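Local coordinates for protein coenzyme A transferase (Yersinia pestis, PDB 3QLI) that probably transfers coenzyme A from an acyl-CoA thioester to a free carboxylate such as acetate, at residues T84-E89 and I94-M99; I227-V232 and C250-D255; D272-G277 and Y303-D308. All coordinates share one frame; numbering follows the deposited sequence.

Contact 1: T84-E89 and I94-M99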
loop_
_atom_site.group_PDB
_atom_site.type_symbol
_atom_site.label_atom_id
_atom_site.label_comp_id
_atom_site.label_asym_id
_atom_site.label_seq_id
_atom_site.Cartn_x
_atom_site.Cartn_y
_atom_site.Cartn_z
ATOM N N THR A 84 15.938 0.370 30.860
ATOM C CA THR A 84 15.315 -0.511 31.844
ATOM C C THR A 84 14.883 -1.909 31.379
ATOM O O THR A 84 15.660 -2.858 31.445
ATOM C CB THR A 84 14.081 0.178 32.459
ATOM O OG1 THR A 84 13.163 0.526 31.416
ATOM C CG2 THR A 84 14.490 1.441 33.198
ATOM N N ILE A 85 13.645 -2.026 30.911
ATOM C CA ILE A 85 13.080 -3.311 30.486
ATOM C C ILE A 85 13.784 -3.984 29.311
ATOM O O ILE A 85 13.863 -5.208 29.246
ATOM C CB ILE A 85 11.555 -3.238 30.227
ATOM C CG1 ILE A 85 11.228 -2.206 29.148
ATOM C CG2 ILE A 85 10.810 -2.934 31.518
ATOM C CD1 ILE A 85 9.920 -2.475 28.444
ATOM N N LEU A 86 14.270 -3.181 28.375
ATOM C CA LEU A 86 14.932 -3.699 27.183
ATOM C C LEU A 86 16.414 -4.046 27.369
ATOM O O LEU A 86 17.069 -4.460 26.416
ATOM C CB LEU A 86 14.753 -2.731 26.010
ATOM C CG LEU A 86 13.307 -2.464 25.581
ATOM C CD1 LEU A 86 13.251 -1.571 24.353
ATOM C CD2 LEU A 86 12.563 -3.765 25.334
ATOM N N ARG A 87 16.951 -3.858 28.573
ATOM C CA ARG A 87 18.366 -4.158 28.801
ATOM C C ARG A 87 18.657 -5.594 28.391
ATOM O O ARG A 87 17.913 -6.504 28.742
ATOM C CB ARG A 87 18.759 -3.942 30.271
ATOM C CG ARG A 87 18.906 -2.481 30.669
ATOM C CD ARG A 87 19.798 -2.311 31.904
ATOM N NE ARG A 87 19.484 -3.245 32.986
ATOM C CZ ARG A 87 18.534 -3.044 33.898
ATOM N NH1 ARG A 87 17.786 -1.954 33.845
ATOM N NH2 ARG A 87 18.323 -3.937 34.859
ATOM N N TYR A 88 19.744 -5.785 27.651
ATOM C CA TYR A 88 20.104 -7.092 27.099
ATOM C C TYR A 88 20.036 -8.199 28.148
ATOM O O TYR A 88 19.552 -9.300 27.877
ATOM C CB TYR A 88 21.508 -7.023 26.483
ATOM C CG TYR A 88 21.906 -8.241 25.678
ATOM C CD1 TYR A 88 21.627 -8.321 24.314
ATOM C CD2 TYR A 88 22.576 -9.305 26.277
ATOM C CE1 TYR A 88 21.987 -9.425 23.572
ATOM C CE2 TYR A 88 22.947 -10.417 25.538
ATOM C CZ TYR A 88 22.652 -10.472 24.190
ATOM O OH TYR A 88 23.018 -11.577 23.457
ATOM N N GLU A 89 20.488 -7.891 29.358
ATOM C CA GLU A 89 20.597 -8.913 30.403
ATOM C C GLU A 89 19.243 -9.445 30.839
ATOM O O GLU A 89 19.159 -10.499 31.468
ATOM C CB GLU A 89 21.337 -8.363 31.619
ATOM C CG GLU A 89 22.567 -7.544 31.264
ATOM C CD GLU A 89 22.239 -6.074 31.074
ATOM O OE1 GLU A 89 21.789 -5.432 32.055
ATOM O OE2 GLU A 89 22.429 -5.562 29.951
ATOM N N ILE A 94 12.046 -10.622 29.761
ATOM C CA ILE A 94 11.189 -9.641 29.097
ATOM C C ILE A 94 11.537 -9.672 27.623
ATOM O O ILE A 94 12.634 -9.291 27.243
ATOM C CB ILE A 94 11.406 -8.230 29.661
ATOM C CG1 ILE A 94 11.069 -8.220 31.159
ATOM C CG2 ILE A 94 10.561 -7.205 28.888
ATOM C CD1 ILE A 94 11.343 -6.920 31.858
ATOM N N LYS A 95 10.607 -10.142 26.796
ATOM C CA LYS A 95 10.893 -10.379 25.384
ATOM C C LYS A 95 10.435 -9.201 24.518
ATOM O O LYS A 95 9.249 -8.884 24.484
ATOM C CB LYS A 95 10.172 -11.643 24.907
ATOM C CG LYS A 95 10.300 -12.851 25.820
ATOM C CD LYS A 95 11.751 -13.208 26.072
ATOM C CE LYS A 95 11.876 -14.548 26.780
ATOM N NZ LYS A 95 11.264 -15.652 25.982
ATOM N N PRO A 96 11.375 -8.547 23.821
ATOM C CA PRO A 96 10.982 -7.432 22.953
ATOM C C PRO A 96 10.296 -7.947 21.704
ATOM O O PRO A 96 10.913 -8.642 20.891
ATOM C CB PRO A 96 12.318 -6.779 22.586
ATOM C CG PRO A 96 13.276 -7.245 23.665
ATOM C CD PRO A 96 12.838 -8.641 23.968
ATOM N N TYR A 97 9.009 -7.635 21.582
ATOM C CA TYR A 97 8.252 -7.904 20.366
ATOM C C TYR A 97 8.086 -6.547 19.715
ATOM O O TYR A 97 7.015 -5.954 19.721
ATOM C CB TYR A 97 6.915 -8.596 20.691
ATOM C CG TYR A 97 7.103 -10.100 20.798
ATOM C CD1 TYR A 97 6.531 -10.965 19.868
ATOM C CD2 TYR A 97 7.919 -10.646 21.788
ATOM C CE1 TYR A 97 6.735 -12.337 19.942
ATOM C CE2 TYR A 97 8.141 -12.029 21.863
ATOM C CZ TYR A 97 7.544 -12.860 20.939
ATOM O OH TYR A 97 7.743 -14.224 20.998
ATOM N N SER A 98 9.201 -6.053 19.193
ATOM C CA SER A 98 9.302 -4.690 18.703
ATOM C C SER A 98 8.557 -4.583 17.393
ATOM O O SER A 98 8.686 -5.441 16.520
ATOM C CB SER A 98 10.773 -4.342 18.482
ATOM O OG SER A 98 11.579 -4.897 19.507
ATOM N N MET A 99 7.790 -3.515 17.248
ATOM C CA MET A 99 7.031 -3.305 16.025
ATOM C C MET A 99 7.650 -2.230 15.128
ATOM O O MET A 99 7.242 -2.066 13.980
ATOM C CB MET A 99 5.569 -3.048 16.375
ATOM C CG MET A 99 4.996 -4.267 17.120
ATOM S SD MET A 99 3.318 -4.134 17.734
ATOM C CE MET A 99 2.369 -4.387 16.231
HETATM O O HOH W 1 14.713 -7.346 27.698
#
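Ile-94 turns its CG1 arm beside its own backbone N (chi1 -60°) and carries on extended (chi2 175°), which sets CD1 against CB and CG2 of Ile-85. Ile-85 tucks CG1 between its N and carbonyl carbon (chi1 59°), turning CB and CG2 to that methyl. This is the return leg of a beta-alpha-beta crossover in the parallel sheet of the N-terminal domain: strand 70-74, helix 79-83, the type I turn of Thr-84 to Arg-87, then strand 94-98, parallel to 70-74. The two isoleucines cross at about a right angle, Ile-94 CD1 lying 4.0 Å from both CB and CG2 of Ile-85, while Ile-94 CG2 approaches Ile-85 O at 3.9 Å. Further along, Leu-86 and Pro-96 run past each other in opposite directions, the CD2 methyl of Leu-86 3.9 Å from the ring carbon CG of Pro-96. Tyr-74 of strand 70-74 touches both Leu-86 and Pro-96, and helix 52-63 packs on the isoleucines through Leu-55 and Ala-62. No direct hydrogen bond links turn and strand; a water, for whose protons other acceptors compete, lies between the carbonyls, placed to donate to Ile-85 O at 2.8 Å and Ile-94 O at 2.9 Å.

Contact 2: I227-V232 and C250-D255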
loop_
_atom_site.group_PDB
_atom_site.type_symbol
_atom_site.label_atom_id
_atom_site.label_comp_id
_atom_site.label_asym_id
_atom_site.label_seq_id
_atom_site.Cartn_x
_atom_site.Cartn_y
_atom_site.Cartn_z
ATOM N N ILE A 227 13.961 23.715 -2.307
ATOM C CA ILE A 227 13.265 23.007 -3.378
ATOM C C ILE A 227 11.920 22.494 -2.841
ATOM O O ILE A 227 10.879 22.603 -3.485
ATOM C CB ILE A 227 14.098 21.834 -3.891
ATOM C CG1 ILE A 227 15.406 22.343 -4.505
ATOM C CG2 ILE A 227 13.300 21.003 -4.901
ATOM C CD1 ILE A 227 16.486 21.273 -4.541
ATOM N N ILE A 228 11.952 21.932 -1.647
ATOM C CA ILE A 228 10.725 21.444 -1.018
ATOM C C ILE A 228 9.752 22.589 -0.802
ATOM O O ILE A 228 8.578 22.498 -1.168
ATOM C CB ILE A 228 11.024 20.759 0.327
ATOM C CG1 ILE A 228 11.805 19.468 0.081
ATOM C CG2 ILE A 228 9.718 20.486 1.105
ATOM C CD1 ILE A 228 12.196 18.732 1.339
ATOM N N ALA A 229 10.238 23.686 -0.228
ATOM C CA ALA A 229 9.354 24.819 0.045
ATOM C C ALA A 229 8.696 25.349 -1.232
ATOM O O ALA A 229 7.558 25.805 -1.202
ATOM C CB ALA A 229 10.101 25.940 0.779
ATOM N N ASP A 230 9.410 25.297 -2.350
ATOM C CA ASP A 230 8.834 25.744 -3.614
ATOM C C ASP A 230 7.636 24.887 -4.031
ATOM O O ASP A 230 6.790 25.328 -4.806
ATOM C CB ASP A 230 9.878 25.729 -4.731
ATOM C CG ASP A 230 10.860 26.888 -4.644
ATOM O OD1 ASP A 230 10.639 27.817 -3.833
ATOM O OD2 ASP A 230 11.854 26.866 -5.408
ATOM N N LEU A 231 7.576 23.660 -3.516
ATOM C CA LEU A 231 6.502 22.725 -3.850
ATOM C C LEU A 231 5.328 22.807 -2.872
ATOM O O LEU A 231 4.352 22.070 -3.006
ATOM C CB LEU A 231 7.038 21.282 -3.885
ATOM C CG LEU A 231 8.074 20.963 -4.963
ATOM C CD1 LEU A 231 8.755 19.627 -4.697
ATOM C CD2 LEU A 231 7.426 20.971 -6.338
ATOM N N VAL A 232 5.434 23.693 -1.885
ATOM C CA VAL A 232 4.355 23.926 -0.928
ATOM C C VAL A 232 3.600 25.211 -1.260
ATOM O O VAL A 232 4.161 26.307 -1.169
ATOM C CB VAL A 232 4.904 24.045 0.504
ATOM C CG1 VAL A 232 3.770 24.186 1.491
ATOM C CG2 VAL A 232 5.760 22.823 0.847
ATOM N N CYS A 250 10.274 24.167 7.617
ATOM C CA CYS A 250 9.365 25.032 8.365
ATOM C C CYS A 250 9.893 26.456 8.481
ATOM O O CYS A 250 9.120 27.415 8.445
ATOM C CB CYS A 250 9.103 24.456 9.753
ATOM S SG CYS A 250 8.158 22.928 9.672
ATOM N N GLY A 251 11.207 26.588 8.636
ATOM C CA GLY A 251 11.841 27.896 8.615
ATOM C C GLY A 251 11.557 28.642 7.320
ATOM O O GLY A 251 11.231 29.831 7.335
ATOM N N VAL A 252 11.690 27.956 6.188
ATOM C CA VAL A 252 11.422 28.603 4.907
ATOM C C VAL A 252 9.943 28.945 4.787
ATOM O O VAL A 252 9.577 29.948 4.184
ATOM C CB VAL A 252 11.860 27.739 3.696
ATOM C CG1 VAL A 252 11.478 28.412 2.412
ATOM C CG2 VAL A 252 13.350 27.507 3.726
ATOM N N LEU A 253 9.090 28.120 5.387
ATOM C CA LEU A 253 7.646 28.313 5.254
ATOM C C LEU A 253 7.072 29.410 6.148
ATOM O O LEU A 253 5.862 29.642 6.136
ATOM C CB LEU A 253 6.906 27.005 5.514
ATOM C CG LEU A 253 7.266 25.866 4.562
ATOM C CD1 LEU A 253 6.432 24.630 4.883
ATOM C CD2 LEU A 253 7.033 26.314 3.117
ATOM N N LYS A 254 7.924 30.087 6.913
ATOM C CA LYS A 254 7.428 31.116 7.818
ATOM C C LYS A 254 6.706 32.254 7.083
ATOM O O LYS A 254 5.970 33.030 7.695
ATOM C CB LYS A 254 8.542 31.660 8.716
ATOM C CG LYS A 254 9.670 32.362 7.985
ATOM C CD LYS A 254 10.536 33.132 8.977
ATOM C CE LYS A 254 11.981 33.190 8.523
ATOM N NZ LYS A 254 12.659 31.874 8.704
ATOM N N ASP A 255 6.897 32.331 5.768
ATOM C CA ASP A 255 6.288 33.386 4.960
ATOM C C ASP A 255 4.918 33.002 4.392
ATOM O O ASP A 255 4.246 33.833 3.776
ATOM C CB ASP A 255 7.228 33.789 3.817
ATOM C CG ASP A 255 8.575 34.294 4.319
ATOM O OD1 ASP A 255 8.592 35.111 5.272
ATOM O OD2 ASP A 255 9.618 33.865 3.769
#
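Ala-229 is the small knob at the centre here, and Val-252 and Leu-253 form the dip that takes it. Its CB comes within 3.3 Å of Val-252 CG1, tighter than an ordinary van der Waals contact between carbons, and 3.9 Å from Leu-253 CD2, so one methyl wedges between two branches of the facing segment. With a lone methyl at this point the backbones come close: the CA atoms of Ala-229 and Val-252 are 6.5 Å apart. CG1 of Val-252, anti to the backbone N (chi1 176°), is the branch that meets it. One step on, the bump belongs to the other side: the CD2 methyl of Leu-253 reaches over to the flank of Val-232, 4.1 Å from its CB, while the same methyl still touches Ala-229. The segments take in the C-terminal ends of helices 220-230 and 244-252 and the residues that follow; the two helices precede and follow strand 237-240 in an alpha/beta domain built on a mixed sheet. Beneath them Val-232 and Leu-253 both settle on Leu-238 of that strand, and Val-232 also meets Val-333 of the neighbouring strand. Arg-256 is hydrogen-bonded to two carbonyls of the first segment, using NH2 for Ala-229 O and NE for Val-232 O. On the second segment Lys-254 curls back so that NZ gives a hydrogen bond to Gly-251 O at 2.8 Å, arriving from above the carbonyl plane, 40° out of it.

Contact 3: D272-G277 and Y303-D308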
loop_
_atom_site.group_PDB
_atom_site.type_symbol
_atom_site.label_atom_id
_atom_site.label_comp_id
_atom_site.label_asym_id
_atom_site.label_seq_id
_atom_site.Cartn_x
_atom_site.Cartn_y
_atom_site.Cartn_z
ATOM N N ASP A 272 6.279 25.516 15.567
ATOM C CA ASP A 272 6.737 26.899 15.345
ATOM C C ASP A 272 5.799 27.636 14.378
ATOM O O ASP A 272 5.449 28.807 14.592
ATOM C CB ASP A 272 8.178 26.910 14.826
ATOM C CG ASP A 272 8.732 28.311 14.673
ATOM O OD1 ASP A 272 8.995 28.966 15.705
ATOM O OD2 ASP A 272 8.917 28.753 13.520
ATOM N N LEU A 273 5.369 26.942 13.321
ATOM C CA LEU A 273 4.455 27.542 12.356
ATOM C C LEU A 273 3.091 27.833 12.984
ATOM O O LEU A 273 2.440 28.823 12.641
ATOM C CB LEU A 273 4.316 26.666 11.111
ATOM C CG LEU A 273 5.612 26.419 10.328
ATOM C CD1 LEU A 273 5.339 25.491 9.142
ATOM C CD2 LEU A 273 6.219 27.737 9.855
ATOM N N ILE A 274 2.659 26.982 13.911
ATOM C CA ILE A 274 1.433 27.267 14.658
ATOM C C ILE A 274 1.617 28.547 15.477
ATOM O O ILE A 274 0.811 29.476 15.399
ATOM C CB ILE A 274 1.057 26.116 15.605
ATOM C CG1 ILE A 274 0.727 24.843 14.813
ATOM C CG2 ILE A 274 -0.155 26.503 16.449
ATOM C CD1 ILE A 274 0.401 23.639 15.718
ATOM N N ARG A 275 2.700 28.592 16.244
ATOM C CA ARG A 275 3.022 29.756 17.076
ATOM C C ARG A 275 3.099 31.061 16.267
ATOM O O ARG A 275 2.671 32.125 16.732
ATOM C CB ARG A 275 4.335 29.493 17.818
ATOM C CG ARG A 275 4.762 30.568 18.793
ATOM C CD ARG A 275 6.097 30.198 19.457
ATOM N NE ARG A 275 6.050 28.921 20.176
ATOM C CZ ARG A 275 6.770 27.844 19.855
ATOM N NH1 ARG A 275 7.605 27.872 18.822
ATOM N NH2 ARG A 275 6.667 26.737 20.575
ATOM N N ARG A 276 3.633 30.980 15.051
ATOM C CA ARG A 276 3.756 32.157 14.197
ATOM C C ARG A 276 2.450 32.605 13.542
ATOM O O ARG A 276 2.405 33.678 12.956
ATOM C CB ARG A 276 4.801 31.927 13.108
ATOM C CG ARG A 276 6.221 31.851 13.615
ATOM C CD ARG A 276 7.189 31.496 12.491
ATOM N NE ARG A 276 8.566 31.504 12.968
ATOM C CZ ARG A 276 9.360 32.573 12.924
ATOM N NH1 ARG A 276 8.912 33.712 12.411
ATOM N NH2 ARG A 276 10.601 32.503 13.389
ATOM N N GLY A 277 1.403 31.785 13.619
ATOM C CA GLY A 277 0.137 32.101 12.967
ATOM C C GLY A 277 0.116 31.719 11.494
ATOM O O GLY A 277 -0.833 32.034 10.762
ATOM N N TYR A 303 6.812 20.651 24.157
ATOM C CA TYR A 303 5.892 19.923 25.029
ATOM C C TYR A 303 5.028 20.871 25.881
ATOM O O TYR A 303 3.812 20.661 26.030
ATOM C CB TYR A 303 6.648 18.944 25.938
ATOM C CG TYR A 303 7.413 17.840 25.227
ATOM C CD1 TYR A 303 6.834 17.111 24.194
ATOM C CD2 TYR A 303 8.716 17.512 25.612
ATOM C CE1 TYR A 303 7.535 16.088 23.554
ATOM C CE2 TYR A 303 9.428 16.499 24.973
ATOM C CZ TYR A 303 8.832 15.790 23.948
ATOM O OH TYR A 303 9.525 14.774 23.323
ATOM N N GLU A 304 5.655 21.895 26.459
ATOM C CA GLU A 304 4.935 22.862 27.288
ATOM C C GLU A 304 3.867 23.585 26.479
ATOM O O GLU A 304 2.758 23.841 26.964
ATOM C CB GLU A 304 5.902 23.875 27.907
ATOM C CG GLU A 304 6.837 23.274 28.949
ATOM C CD GLU A 304 7.998 24.196 29.320
ATOM O OE1 GLU A 304 8.693 23.896 30.318
ATOM O OE2 GLU A 304 8.223 25.211 28.613
ATOM N N TYR A 305 4.211 23.905 25.239
ATOM C CA TYR A 305 3.305 24.622 24.352
ATOM C C TYR A 305 2.012 23.849 24.039
ATOM O O TYR A 305 0.969 24.453 23.801
ATOM C CB TYR A 305 4.024 25.016 23.053
ATOM C CG TYR A 305 3.165 25.877 22.153
ATOM C CD1 TYR A 305 2.970 27.231 22.432
ATOM C CD2 TYR A 305 2.545 25.343 21.030
ATOM C CE1 TYR A 305 2.177 28.026 21.615
ATOM C CE2 TYR A 305 1.750 26.127 20.211
ATOM C CZ TYR A 305 1.573 27.470 20.509
ATOM O OH TYR A 305 0.784 28.257 19.693
ATOM N N LEU A 306 2.071 22.521 24.053
ATOM C CA LEU A 306 0.893 21.717 23.717
ATOM C C LEU A 306 -0.149 21.762 24.808
ATOM O O LEU A 306 -1.311 21.465 24.568
ATOM C CB LEU A 306 1.273 20.251 23.479
ATOM C CG LEU A 306 2.439 20.026 22.518
ATOM C CD1 LEU A 306 2.701 18.522 22.388
ATOM C CD2 LEU A 306 2.142 20.657 21.163
ATOM N N ASN A 307 0.267 22.126 26.013
ATOM C CA ASN A 307 -0.626 22.064 27.158
ATOM C C ASN A 307 -1.878 22.924 26.979
ATOM O O ASN A 307 -1.785 24.137 26.858
ATOM C CB ASN A 307 0.131 22.456 28.431
ATOM C CG ASN A 307 -0.650 22.149 29.689
ATOM O OD1 ASN A 307 -0.899 20.981 30.014
ATOM N ND2 ASN A 307 -1.042 23.199 30.413
ATOM N N ASP A 308 -3.045 22.286 26.942
ATOM C CA ASP A 308 -4.319 23.004 26.905
ATOM C C ASP A 308 -4.475 23.900 25.691
ATOM O O ASP A 308 -5.149 24.925 25.764
ATOM C CB ASP A 308 -4.479 23.876 28.154
ATOM C CG ASP A 308 -4.808 23.070 29.387
ATOM O OD1 ASP A 308 -5.644 22.153 29.289
ATOM O OD2 ASP A 308 -4.230 23.356 30.456
#
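Tyr-305 makes the whole contact for its segment, reaching from the last turn of helix 300-306 to Ile-274 and Arg-275. Ahead of it, Tyr-303 points into the protein, its OH hydrogen-bonded to Ile-210 O and Gly-298 N. Then comes Tyr-305 itself, its CG opposite the backbone N (chi1 -175°), a setting that sends the ring out toward helix 268-276. The phenol end lands on the backbone of that helix, with OH 3.8 Å from Arg-275 CA, and Ile-274 CG2 sits at the ring edge, near its plane, 4.2 Å from Tyr-305 CE2. Over one face comes Arg-275, whose chain bends at the CG-CD bond to bring the guanidinium above the ring. Arg-275 CZ is 4.8 Å from the Tyr-305 centroid and only 16° off the ring normal, a cation-pi contact, yet the two planes are 71° apart: the guanidinium stands steeply on the ring instead of lying flat, with NH2 3.9 Å from Tyr-305 CG. Asp-272 OD1 lies in the guanidinium plane, a long salt bridge at 3.6 Å from Arg-275 NH1. Asp-272 OD2 accepts a 2.8 Å hydrogen bond from Arg-276 NE, part of a salt bridge, on its syn side. Next along, Leu-306 packs on Ile-312, the strand residue that Ile-274 also touches, and Asn-307 OD1 accepts from Arg-186 N. The arrangement is a cation-pi pairing of two helix C-terminal ends, one carrying a salt-bridge network and closed by a Schellman motif at Gly-277.

How the contacts relate
Contacts 1 and 2 are buried and essentially apolar, but they belong to different sheets: contact 1 packs a loop turn on a strand of the N-terminal parallel sheet, contact 2 packs two helices that lie on the mixed sheet. They lie on opposite sides of the chain's centre, their own centres 40 Å apart. Contact 3 is at the surface, and its chemistry changes accordingly, with a cation-pi contact and salt bridges beside one isoleucine methyl. Contacts 2 and 3 adjoin: Leu-273 CD2 lies 3.2 Å from Cys-250 O, so helix 268-276 packs on helix 244-252 while meeting helix 300-306.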